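Side-chain contact in PKD domain (Vibrio anguillarum, PDB 6AEM), which binds calcium specifically as a polycystic-kidney-disease domain of the protease Epp, its wider role being unsettled: residues A23-H28 / S48-S53. Sequence-based numbering, arbitrary orientation. Where two conformers were deposited one is given.
Sequences AFNYSH and SEMAPS. With ZN (zinc ion), chain D.
Two hydrogen bonds join N25 and A23 to the loop that carries M50 and P52. In the first, N25 ND2 donates to the backbone M50 O at 2.8 Å; the N-H...O angle of 168° is nearly straight, and the acceptor lies in the plane of the amide, although the donor is tilted from the carbonyl plane of M50. The second runs from A23 N to P52 O at 3.1 Å and pairs the strand with the chain just before S53.

The amide of N25 is held at both ends. With CG anti to the backbone N (chi1 -164°), its OD1 turns back along its own segment and accepts from S27 N at 2.9 Å, which closes an Asx turn where the strand ends. This fixes the rotation of the amide and presents ND2 to the loop.

The one apolar pair is A23 CB with P52 CD, 4.2 Å apart; the methyl A51 CB lies instead against the backbone oxygen A23 O, at 3.7 Å.

Beyond the turn, H28 ND1 donates to Y26 O in the plane of the imidazole, leaving NE2 to bind a zinc ion at 2.1 Å, with E30 as the second protein ligand.

Within the PKD beta-sandwich, the contact leads into the pairing of strand 20-25 with strand 53-55, whereas W39 and Y37 of strand 34-40, in the other sheet, touch A23, N25, M50 and P52.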
loop_
_atom_site.group_PDB
_atom_site.type_symbol
_atom_site.label_atom_id
_atom_site.label_comp_id
_atom_site.label_asym_id
_atom_site.label_seq_id
_atom_site.Cartn_x
_atom_site.Cartn_y
_atom_site.Cartn_z
ATOM N N ALA A 23 -5.567 -5.013 1.914
ATOM C CA ALA A 23 -4.916 -3.880 2.556
ATOM C C ALA A 23 -5.925 -3.062 3.348
ATOM O O ALA A 23 -7.025 -2.763 2.861
ATOM C CB ALA A 23 -4.255 -2.981 1.518
ATOM N N PHE A 24 -5.523 -2.685 4.558
ATOM C CA PHE A 24 -6.216 -1.672 5.336
ATOM C C PHE A 24 -5.344 -0.439 5.201
ATOM O O PHE A 24 -4.187 -0.464 5.599
ATOM C CB PHE A 24 -6.350 -2.057 6.820
ATOM C CG PHE A 24 -6.954 -3.416 7.072
ATOM C CD1 PHE A 24 -8.126 -3.780 6.472
ATOM C CD2 PHE A 24 -6.338 -4.317 7.948
ATOM C CE1 PHE A 24 -8.678 -5.024 6.714
ATOM C CE2 PHE A 24 -6.901 -5.563 8.191
ATOM C CZ PHE A 24 -8.048 -5.899 7.564
ATOM N N ASN A 25 -5.913 0.632 4.691
ATOM C CA ASN A 25 -5.136 1.818 4.357
ATOM C C ASN A 25 -5.330 2.860 5.456
ATOM O O ASN A 25 -6.451 3.300 5.712
ATOM C CB ASN A 25 -5.561 2.381 3.003
ATOM C CG ASN A 25 -4.534 3.363 2.444
ATOM O OD1 ASN A 25 -3.798 4.018 3.192
ATOM N ND2 ASN A 25 -4.451 3.448 1.129
ATOM N N TYR A 26 -4.250 3.216 6.130
ATOM C CA TYR A 26 -4.294 4.201 7.203
ATOM C C TYR A 26 -3.702 5.536 6.781
ATOM O O TYR A 26 -3.354 6.359 7.640
ATOM C CB TYR A 26 -3.542 3.666 8.424
ATOM C CG TYR A 26 -3.980 2.290 8.893
ATOM C CD1 TYR A 26 -5.310 1.867 8.774
ATOM C CD2 TYR A 26 -3.080 1.424 9.467
ATOM C CE1 TYR A 26 -5.722 0.613 9.225
ATOM C CE2 TYR A 26 -3.478 0.167 9.919
ATOM C CZ TYR A 26 -4.794 -0.224 9.780
ATOM O OH TYR A 26 -5.212 -1.468 10.229
ATOM N N SER A 27 -3.500 5.735 5.481
ATOM C CA SER A 27 -2.861 6.943 4.966
ATOM C C SER A 27 -3.797 8.136 5.082
ATOM O O SER A 27 -5.022 8.018 4.941
ATOM C CB SER A 27 -2.431 6.743 3.514
ATOM O OG SER A 27 -1.566 5.615 3.343
ATOM N N HIS A 28 -3.215 9.299 5.305
ATOM C CA HIS A 28 -3.999 10.517 5.488
ATOM C C HIS A 28 -3.067 11.702 5.359
ATOM O O HIS A 28 -1.850 11.566 5.443
ATOM C CB HIS A 28 -4.716 10.525 6.866
ATOM C CG HIS A 28 -3.775 10.464 8.021
ATOM N ND1 HIS A 28 -3.111 9.315 8.390
ATOM C CD2 HIS A 28 -3.350 11.429 8.869
ATOM C CE1 HIS A 28 -2.324 9.579 9.415
ATOM N NE2 HIS A 28 -2.455 10.853 9.732
ATOM N N SER A 48 -3.764 1.298 -8.408
ATOM C CA SER A 48 -4.072 2.667 -8.009
ATOM C C SER A 48 -5.285 2.740 -7.086
ATOM O O SER A 48 -5.760 3.841 -6.783
ATOM C CB SER A 48 -4.264 3.557 -9.235
ATOM O OG SER A 48 -5.329 3.065 -10.013
ATOM N N GLU A 49 -5.783 1.601 -6.621
ATOM C CA GLU A 49 -6.901 1.608 -5.689
ATOM C C GLU A 49 -6.455 1.983 -4.281
ATOM O O GLU A 49 -5.310 1.767 -3.870
ATOM C CB GLU A 49 -7.572 0.242 -5.645
ATOM C CG GLU A 49 -8.294 -0.097 -6.926
ATOM C CD GLU A 49 -9.047 -1.391 -6.835
ATOM O OE1 GLU A 49 -9.127 -1.951 -5.710
ATOM O OE2 GLU A 49 -9.589 -1.818 -7.880
ATOM N N MET A 50 -7.409 2.518 -3.521
ATOM C CA MET A 50 -7.139 2.911 -2.141
ATOM C C MET A 50 -6.867 1.701 -1.249
ATOM O O MET A 50 -5.887 1.689 -0.493
ATOM C CB MET A 50 -8.306 3.729 -1.606
ATOM C CG MET A 50 -8.084 4.277 -0.190
ATOM S SD MET A 50 -9.423 5.325 0.397
ATOM C CE MET A 50 -10.595 4.025 0.727
ATOM N N ALA A 51 -7.711 0.679 -1.327
ATOM C CA ALA A 51 -7.645 -0.473 -0.430
ATOM C C ALA A 51 -7.800 -1.737 -1.259
ATOM O O ALA A 51 -8.845 -2.405 -1.217
ATOM C CB ALA A 51 -8.752 -0.381 0.613
ATOM N N PRO A 52 -6.769 -2.090 -2.026
ATOM C CA PRO A 52 -6.874 -3.215 -2.958
ATOM C C PRO A 52 -6.857 -4.563 -2.242
ATOM O O PRO A 52 -6.372 -4.715 -1.112
ATOM C CB PRO A 52 -5.643 -3.043 -3.864
ATOM C CG PRO A 52 -4.671 -2.320 -3.027
ATOM C CD PRO A 52 -5.488 -1.379 -2.173
ATOM N N SER A 53 -7.406 -5.555 -2.934
ATOM C CA SER A 53 -7.274 -6.951 -2.567
ATOM C C SER A 53 -6.556 -7.612 -3.726
ATOM O O SER A 53 -6.792 -7.258 -4.889
ATOM C CB SER A 53 -8.649 -7.611 -2.356
ATOM O OG SER A 53 -9.284 -7.122 -1.184
HETATM ZN ZN ZN D . -1.902 11.750 11.508
#